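Local coordinates for hypothetical protein VC1899 (Vibrio cholerae, PDB 1XMX) that is of unknown function but probably binds nucleic acid, its C-terminal part belonging to the Card1-like endonucleases of the PDDEXK clan, at residues V18-D23 with F116-N121; L50-I55 with I144-T149. One frame throughout, in Å; residues are numbered along the deposited sequence.

Overall arrangement
Contacts 1 and 2 sit side by side, their centres about 15 Å apart, and their segments alternate along the chain. Contact 1 lies within the N-terminal alpha/beta domain, between helix 15-22 and strand 115-118 of its sheet; contact 2 ties the end of helix 40-52, from the same domain, to helix 144-150, which leans on strand 288-300 through I144 and Y147. Helix 15-22 links the two: L21 CB packs 3.8 Å from L50 CD2, and L22 CD2 lies 3.6 Å from R53 NE. A glycerol lies about 4 Å from the F116 side chain and a formate about 3 Å from that of R53, both probably from the crystallisation liquor.

Contact 1: residues V18-D23 with F116-N121; sequences VTPLLD and FVVEPN
P20 meets F116 and V118 through its pyrrolidine ring, which bridges two side chains on one side of strand 115-118. The ring's CG does most of the touching, 3.8 Å from V118 CG2 and 4.0 Å from F116 CE1, while P20 CB reaches F116 CZ at 4.2 Å. The proline comes to the phenyl ring at a slant, in plain apolar packing. F116 places its ring between its own backbone N and carbonyl carbon (chi1 69°), and the far end of the ring is what meets the proline. On V118 one methyl does the work: CG2 stands beside the backbone N, with CG1 anti to that N.

Here the first helix of a Rossmann-like alpha/beta domain packs against its sheet, in which strand 115-118 runs parallel to strand 88-92 and antiparallel to strand 124-129. The alternation of the strand turns F116 and V118 to the helix. The backbones stay well apart, with P20 CA and V118 CA 8.3 Å from each other. N92 of the neighbouring strand also touches both P20 and F116. The F116 ring further makes an edge-to-face contact with W127 of strand 124-129, and V118 O accepts a hydrogen bond from R16 NH1 of helix 15-22.

Contact 2: residues L50-I55 with I144-T149; sequences LNKRNI and IADYLT
Helix 40-52 finishes in a Schellman motif, with I55 N bonded to L50 O, N54 N to N51 O and N54 at positive phi, and past that end R53 reaches D146 on helix 144-150. The two side chains reach out to each other head-on, and the guanidinium takes the carboxylate end-on with NH1 and NH2. NH1 gives the straighter bond, to D146 OD1 at 3.1 Å (167°), with that oxygen in the guanidinium plane and met on its syn side but out of the carboxylate plane. NH2 meets the syn lone pair of D146 OD2 in a more bent bond, with OD2 tilted from the guanidinium plane; the 2.5 Å between them is shorter than expected and its exact value doubtful. The two flat groups are twisted 49° apart. A bend at chi2 (91°) turns the arginine chain across to D146. K52 comes obliquely, its CE 3.7 Å from D146 OD1, but NZ remains 4.5 Å from that oxygen, too far for a salt bridge. R53 NH1 also donates to V49 O, which helps fix the guanidinium. With R53 bound to both oxygens and K52 nearby, the buried carboxylate of D146 is probably kept ionised.

Contact 1: residues V18-D23 with F116-N121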
ATOM      1  N   VAL A  18      -5.248  15.486  -1.461  1.00 16.67           N
ATOM      2  CA  VAL A  18      -4.693  15.494  -0.133  1.00 16.16           C
ATOM      3  C   VAL A  18      -3.169  15.705  -0.174  1.00 18.25           C
ATOM      4  O   VAL A  18      -2.620  16.456   0.643  1.00 20.11           O
ATOM      5  CB  VAL A  18      -4.980  14.094   0.547  1.00 15.31           C
ATOM      6  CG1 VAL A  18      -4.190  13.884   1.801  1.00 12.98           C
ATOM      7  CG2 VAL A  18      -6.429  13.971   0.874  1.00 16.02           C
ATOM      8  N   THR A  19      -2.466  15.021  -1.093  1.00 17.62           N
ATOM      9  CA  THR A  19      -0.997  15.071  -1.047  1.00 17.61           C
ATOM     10  C   THR A  19      -0.336  16.481  -1.205  1.00 19.97           C
ATOM     11  O   THR A  19       0.676  16.736  -0.581  1.00 22.01           O
ATOM     12  CB  THR A  19      -0.366  14.008  -1.954  1.00 16.54           C
ATOM     13  OG1 THR A  19      -0.762  14.218  -3.307  1.00 14.82           O
ATOM     14  CG2 THR A  19      -0.825  12.590  -1.537  1.00 15.60           C
ATOM     15  N   PRO A  20      -0.866  17.365  -2.088  1.00 19.44           N
ATOM     16  CA  PRO A  20      -0.414  18.739  -2.064  1.00 19.06           C
ATOM     17  C   PRO A  20      -0.503  19.440  -0.695  1.00 18.49           C
ATOM     18  O   PRO A  20       0.393  20.248  -0.356  1.00 19.46           O
ATOM     19  CB  PRO A  20      -1.346  19.425  -3.074  1.00 19.72           C
ATOM     20  CG  PRO A  20      -1.706  18.270  -4.064  1.00 18.51           C
ATOM     21  CD  PRO A  20      -1.853  17.117  -3.177  1.00 18.01           C
ATOM     22  N   LEU A  21      -1.535  19.156   0.086  1.00 17.04           N
ATOM     23  CA  LEU A  21      -1.646  19.784   1.426  1.00 15.39           C
ATOM     24  C   LEU A  21      -0.722  19.183   2.463  1.00 15.80           C
ATOM     25  O   LEU A  21      -0.501  19.782   3.496  1.00 16.96           O
ATOM     26  CB  LEU A  21      -3.109  19.710   1.918  1.00 15.26           C
ATOM     27  CG  LEU A  21      -4.122  20.538   1.055  1.00 16.33           C
ATOM     28  CD1 LEU A  21      -5.500  20.047   1.301  1.00 12.70           C
ATOM     29  CD2 LEU A  21      -4.027  22.073   1.322  1.00 16.58           C
ATOM     30  N   LEU A  22      -0.230  17.967   2.234  1.00 15.16           N
ATOM     31  CA  LEU A  22       0.718  17.360   3.147  1.00 15.92           C
ATOM     32  C   LEU A  22       2.184  17.742   2.877  1.00 16.68           C
ATOM     33  O   LEU A  22       3.092  17.428   3.690  1.00 17.35           O
ATOM     34  CB  LEU A  22       0.546  15.815   3.159  1.00 16.92           C
ATOM     35  CG  LEU A  22      -0.839  15.237   3.459  1.00 17.80           C
ATOM     36  CD1 LEU A  22      -0.782  13.730   3.498  1.00 17.58           C
ATOM     37  CD2 LEU A  22      -1.423  15.789   4.792  1.00 16.79           C
ATOM     38  N   ASP A  23       2.423  18.348   1.710  1.00 16.14           N
ATOM     39  CA  ASP A  23       3.766  18.695   1.250  1.00 14.56           C
ATOM     40  C   ASP A  23       4.097  19.844   2.171  1.00 15.66           C
ATOM     41  O   ASP A  23       3.301  20.774   2.340  1.00 16.94           O
ATOM     42  CB  ASP A  23       3.654  19.222  -0.205  1.00 14.58           C
ATOM     43  CG  ASP A  23       4.966  19.498  -0.848  1.00 12.50           C
ATOM     44  OD1 ASP A  23       5.829  20.216  -0.296  1.00 13.24           O
ATOM     45  OD2 ASP A  23       5.199  18.930  -1.920  1.00 13.69           O
ATOM     46  N   PHE A 116      -3.614  24.115 -10.809  1.00 14.94           N
ATOM     47  CA  PHE A 116      -2.578  23.115 -10.990  1.00 14.73           C
ATOM     48  C   PHE A 116      -3.198  21.739 -11.016  1.00 15.81           C
ATOM     49  O   PHE A 116      -4.350  21.564 -10.573  1.00 17.10           O
ATOM     50  CB  PHE A 116      -1.538  23.199  -9.865  1.00 15.02           C
ATOM     51  CG  PHE A 116      -2.065  22.763  -8.507  1.00 17.08           C
ATOM     52  CD1 PHE A 116      -2.135  21.403  -8.167  1.00 18.29           C
ATOM     53  CD2 PHE A 116      -2.491  23.689  -7.581  1.00 17.21           C
ATOM     54  CE1 PHE A 116      -2.589  20.976  -6.936  1.00 17.40           C
ATOM     55  CE2 PHE A 116      -2.946  23.270  -6.329  1.00 18.12           C
ATOM     56  CZ  PHE A 116      -2.970  21.909  -5.989  1.00 16.21           C
ATOM     57  N   VAL A 117      -2.423  20.771 -11.537  1.00 16.53           N
ATOM     58  CA  VAL A 117      -2.753  19.350 -11.591  1.00 15.59           C
ATOM     59  C   VAL A 117      -1.539  18.534 -11.168  1.00 15.43           C
ATOM     60  O   VAL A 117      -0.430  18.827 -11.573  1.00 13.66           O
ATOM     61  CB  VAL A 117      -3.174  18.888 -13.002  1.00 16.97           C
ATOM     62  CG1 VAL A 117      -3.313  17.371 -13.038  1.00 15.05           C
ATOM     63  CG2 VAL A 117      -4.551  19.484 -13.400  1.00 16.80           C
ATOM     64  N   VAL A 118      -1.767  17.534 -10.320  1.00 16.42           N
ATOM     65  CA  VAL A 118      -0.771  16.463 -10.038  1.00 15.76           C
ATOM     66  C   VAL A 118      -0.942  15.341 -11.055  1.00 16.63           C
ATOM     67  O   VAL A 118      -1.949  14.636 -11.094  1.00 16.24           O
ATOM     68  CB  VAL A 118      -1.008  15.859  -8.680  1.00 13.65           C
ATOM     69  CG1 VAL A 118       0.119  14.810  -8.360  1.00 15.69           C
ATOM     70  CG2 VAL A 118      -1.090  16.975  -7.617  1.00 12.65           C
ATOM     71  N   GLU A 119       0.037  15.222 -11.924  1.00 18.69           N
ATOM     72  CA  GLU A 119       0.000  14.194 -12.894  1.00 20.72           C
ATOM     73  C   GLU A 119       0.176  12.859 -12.112  1.00 20.74           C
ATOM     74  O   GLU A 119       1.109  12.706 -11.307  1.00 21.17           O
ATOM     75  CB  GLU A 119       1.109  14.467 -13.924  1.00 20.06           C
ATOM     76  CG  GLU A 119       0.918  13.681 -15.208  1.00 21.68           C
ATOM     77  CD  GLU A 119       1.427  12.245 -15.140  1.00 20.97           C
ATOM     78  OE1 GLU A 119       2.642  12.106 -14.836  1.00 21.01           O
ATOM     79  OE2 GLU A 119       0.661  11.290 -15.522  1.00 18.39           O
ATOM     80  N   PRO A 120      -0.763  11.922 -12.283  1.00 19.42           N
ATOM     81  CA  PRO A 120      -0.769  10.821 -11.332  1.00 20.31           C
ATOM     82  C   PRO A 120       0.444   9.879 -11.541  1.00 21.69           C
ATOM     83  O   PRO A 120       0.901   9.250 -10.594  1.00 24.09           O
ATOM     84  CB  PRO A 120      -2.122  10.096 -11.635  1.00 19.77           C
ATOM     85  CG  PRO A 120      -2.391  10.412 -13.152  1.00 16.97           C
ATOM     86  CD  PRO A 120      -1.852  11.837 -13.286  1.00 17.38           C
ATOM     87  N   ASN A 121       0.959   9.779 -12.758  1.00 20.88           N
ATOM     88  CA  ASN A 121       2.100   8.896 -13.007  1.00 21.07           C
ATOM     89  C   ASN A 121       3.437   9.453 -12.471  1.00 19.99           C
ATOM     90  O   ASN A 121       4.171   8.760 -11.718  1.00 18.52           O
ATOM     91  CB  ASN A 121       2.088   8.464 -14.493  1.00 23.12           C
ATOM     92  CG  ASN A 121       0.717   7.818 -14.883  1.00 26.56           C
ATOM     93  OD1 ASN A 121       0.429   6.659 -14.562  1.00 25.36           O
ATOM     94  ND2 ASN A 121      -0.152   8.612 -15.490  1.00 29.15           N
TER

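Contact 2: residues L50-I55 with I144-T149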
ATOM      1  N   LEU A  50      -6.982  14.804   6.779  1.00 19.23           N
ATOM      2  CA  LEU A  50      -6.407  16.200   6.782  1.00 20.14           C
ATOM      3  C   LEU A  50      -6.558  16.812   8.131  1.00 20.55           C
ATOM      4  O   LEU A  50      -5.621  17.443   8.599  1.00 19.77           O
ATOM      5  CB  LEU A  50      -7.025  17.128   5.724  1.00 18.19           C
ATOM      6  CG  LEU A  50      -6.567  16.733   4.298  1.00 17.20           C
ATOM      7  CD1 LEU A  50      -7.591  17.238   3.242  1.00 16.44           C
ATOM      8  CD2 LEU A  50      -5.136  17.162   3.938  1.00 15.36           C
ATOM      9  N   ASN A  51      -7.727  16.641   8.757  1.00 20.13           N
ATOM     10  CA  ASN A  51      -7.955  17.241  10.088  1.00 23.87           C
ATOM     11  C   ASN A  51      -6.931  16.807  11.143  1.00 26.80           C
ATOM     12  O   ASN A  51      -6.564  17.641  12.004  1.00 26.43           O
ATOM     13  CB  ASN A  51      -9.373  17.001  10.636  1.00 22.30           C
ATOM     14  CG  ASN A  51     -10.459  17.793   9.889  1.00 22.88           C
ATOM     15  OD1 ASN A  51     -11.672  17.562  10.117  1.00 23.10           O
ATOM     16  ND2 ASN A  51     -10.049  18.714   8.997  1.00 20.01           N
ATOM     17  N   LYS A  52      -6.496  15.531  11.073  1.00 28.42           N
ATOM     18  CA  LYS A  52      -5.370  14.964  11.866  1.00 31.85           C
ATOM     19  C   LYS A  52      -4.168  15.904  11.859  1.00 30.02           C
ATOM     20  O   LYS A  52      -3.485  16.031  12.862  1.00 27.13           O
ATOM     21  CB  LYS A  52      -4.819  13.645  11.286  1.00 33.11           C
ATOM     22  CG  LYS A  52      -5.434  12.303  11.716  1.00 36.53           C
ATOM     23  CD  LYS A  52      -4.473  11.170  11.236  1.00 36.98           C
ATOM     24  CE  LYS A  52      -5.168   9.861  10.799  1.00 41.04           C
ATOM     25  NZ  LYS A  52      -4.807   8.657  11.692  1.00 42.58           N
ATOM     26  N   ARG A  53      -3.904  16.506  10.698  1.00 30.32           N
ATOM     27  CA  ARG A  53      -2.792  17.440  10.518  1.00 30.77           C
ATOM     28  C   ARG A  53      -3.178  18.862  10.715  1.00 30.87           C
ATOM     29  O   ARG A  53      -2.409  19.751  10.346  1.00 32.30           O
ATOM     30  CB  ARG A  53      -2.228  17.351   9.129  1.00 32.27           C
ATOM     31  CG  ARG A  53      -1.391  16.141   8.918  1.00 34.20           C
ATOM     32  CD  ARG A  53      -2.150  14.986   8.407  1.00 33.44           C
ATOM     33  NE  ARG A  53      -1.172  14.029   7.932  1.00 36.04           N
ATOM     34  CZ  ARG A  53      -1.435  12.757   7.672  1.00 37.56           C
ATOM     35  NH1 ARG A  53      -2.663  12.295   7.849  1.00 38.13           N
ATOM     36  NH2 ARG A  53      -0.466  11.949   7.254  1.00 36.98           N
ATOM     37  N   ASN A  54      -4.360  19.116  11.268  1.00 30.24           N
ATOM     38  CA  ASN A  54      -4.714  20.490  11.531  1.00 29.87           C
ATOM     39  C   ASN A  54      -4.873  21.225  10.223  1.00 28.33           C
ATOM     40  O   ASN A  54      -4.692  22.434  10.155  1.00 28.86           O
ATOM     41  CB  ASN A  54      -3.576  21.157  12.290  1.00 32.12           C
ATOM     42  CG  ASN A  54      -3.153  20.365  13.492  1.00 34.04           C
ATOM     43  OD1 ASN A  54      -3.915  20.299  14.472  1.00 34.21           O
ATOM     44  ND2 ASN A  54      -1.948  19.709  13.425  1.00 33.63           N
ATOM     45  N   ILE A  55      -5.125  20.494   9.154  1.00 25.61           N
ATOM     46  CA  ILE A  55      -5.587  21.138   7.927  1.00 22.61           C
ATOM     47  C   ILE A  55      -7.098  21.117   7.962  1.00 21.85           C
ATOM     48  O   ILE A  55      -7.736  20.052   8.079  1.00 21.64           O
ATOM     49  CB  ILE A  55      -5.020  20.430   6.699  1.00 22.56           C
ATOM     50  CG1 ILE A  55      -3.519  20.668   6.646  1.00 21.96           C
ATOM     51  CG2 ILE A  55      -5.708  20.877   5.356  1.00 20.82           C
ATOM     52  CD1 ILE A  55      -2.801  19.498   6.059  1.00 24.11           C
ATOM     53  N   ILE A 144       0.203   4.685   4.822  1.00 20.22           N
ATOM     54  CA  ILE A 144      -0.734   3.543   4.566  1.00 19.37           C
ATOM     55  C   ILE A 144      -2.065   3.722   5.292  1.00 19.14           C
ATOM     56  O   ILE A 144      -3.136   3.464   4.733  1.00 18.14           O
ATOM     57  CB  ILE A 144      -0.113   2.187   5.033  1.00 18.17           C
ATOM     58  CG1 ILE A 144       1.168   1.898   4.261  1.00 18.37           C
ATOM     59  CG2 ILE A 144      -1.164   1.006   4.902  1.00 20.47           C
ATOM     60  CD1 ILE A 144       2.175   0.989   4.950  1.00 16.29           C
ATOM     61  N   ALA A 145      -1.997   4.168   6.540  1.00 21.09           N
ATOM     62  CA  ALA A 145      -3.179   4.330   7.378  1.00 22.27           C
ATOM     63  C   ALA A 145      -4.106   5.322   6.762  1.00 23.65           C
ATOM     64  O   ALA A 145      -5.330   5.102   6.714  1.00 25.01           O
ATOM     65  CB  ALA A 145      -2.776   4.773   8.731  1.00 22.49           C
ATOM     66  N   ASP A 146      -3.520   6.419   6.263  1.00 25.15           N
ATOM     67  CA  ASP A 146      -4.260   7.515   5.617  1.00 22.89           C
ATOM     68  C   ASP A 146      -4.859   7.047   4.346  1.00 23.18           C
ATOM     69  O   ASP A 146      -6.013   7.416   4.014  1.00 24.28           O
ATOM     70  CB  ASP A 146      -3.309   8.605   5.239  1.00 24.54           C
ATOM     71  CG  ASP A 146      -2.960   9.452   6.392  1.00 26.75           C
ATOM     72  OD1 ASP A 146      -3.743   9.400   7.398  1.00 28.89           O
ATOM     73  OD2 ASP A 146      -1.916  10.153   6.287  1.00 28.28           O
ATOM     74  N   TYR A 147      -4.075   6.239   3.626  1.00 21.34           N
ATOM     75  CA  TYR A 147      -4.528   5.676   2.366  1.00 19.99           C
ATOM     76  C   TYR A 147      -5.744   4.811   2.568  1.00 20.44           C
ATOM     77  O   TYR A 147      -6.710   4.923   1.821  1.00 20.43           O
ATOM     78  CB  TYR A 147      -3.441   4.808   1.737  1.00 19.97           C
ATOM     79  CG  TYR A 147      -3.099   5.306   0.357  1.00 19.99           C
ATOM     80  CD1 TYR A 147      -3.929   5.041  -0.719  1.00 19.86           C
ATOM     81  CD2 TYR A 147      -1.959   6.074   0.131  1.00 20.19           C
ATOM     82  CE1 TYR A 147      -3.623   5.508  -1.986  1.00 19.32           C
ATOM     83  CE2 TYR A 147      -1.640   6.557  -1.150  1.00 18.61           C
ATOM     84  CZ  TYR A 147      -2.475   6.247  -2.192  1.00 18.46           C
ATOM     85  OH  TYR A 147      -2.194   6.698  -3.447  1.00 19.17           O
ATOM     86  N   LEU A 148      -5.718   3.943   3.580  1.00 19.66           N
ATOM     87  CA  LEU A 148      -6.867   3.096   3.817  1.00 19.60           C
ATOM     88  C   LEU A 148      -8.094   3.907   4.185  1.00 20.20           C
ATOM     89  O   LEU A 148      -9.197   3.611   3.684  1.00 23.36           O
ATOM     90  CB  LEU A 148      -6.587   1.999   4.841  1.00 19.79           C
ATOM     91  CG  LEU A 148      -5.426   1.060   4.457  1.00 21.18           C
ATOM     92  CD1 LEU A 148      -5.050   0.143   5.596  1.00 18.48           C
ATOM     93  CD2 LEU A 148      -5.747   0.243   3.232  1.00 19.93           C
ATOM     94  N   THR A 149      -7.930   4.910   5.052  1.00 17.80           N
ATOM     95  CA  THR A 149      -9.049   5.736   5.447  1.00 19.26           C
ATOM     96  C   THR A 149      -9.681   6.364   4.200  1.00 19.43           C
ATOM     97  O   THR A 149     -10.896   6.308   3.985  1.00 22.25           O
ATOM     98  CB  THR A 149      -8.596   6.842   6.386  1.00 20.46           C
ATOM     99  OG1 THR A 149      -8.054   6.225   7.539  1.00 23.84           O
ATOM    100  CG2 THR A 149      -9.767   7.780   6.771  1.00 19.87           C
TER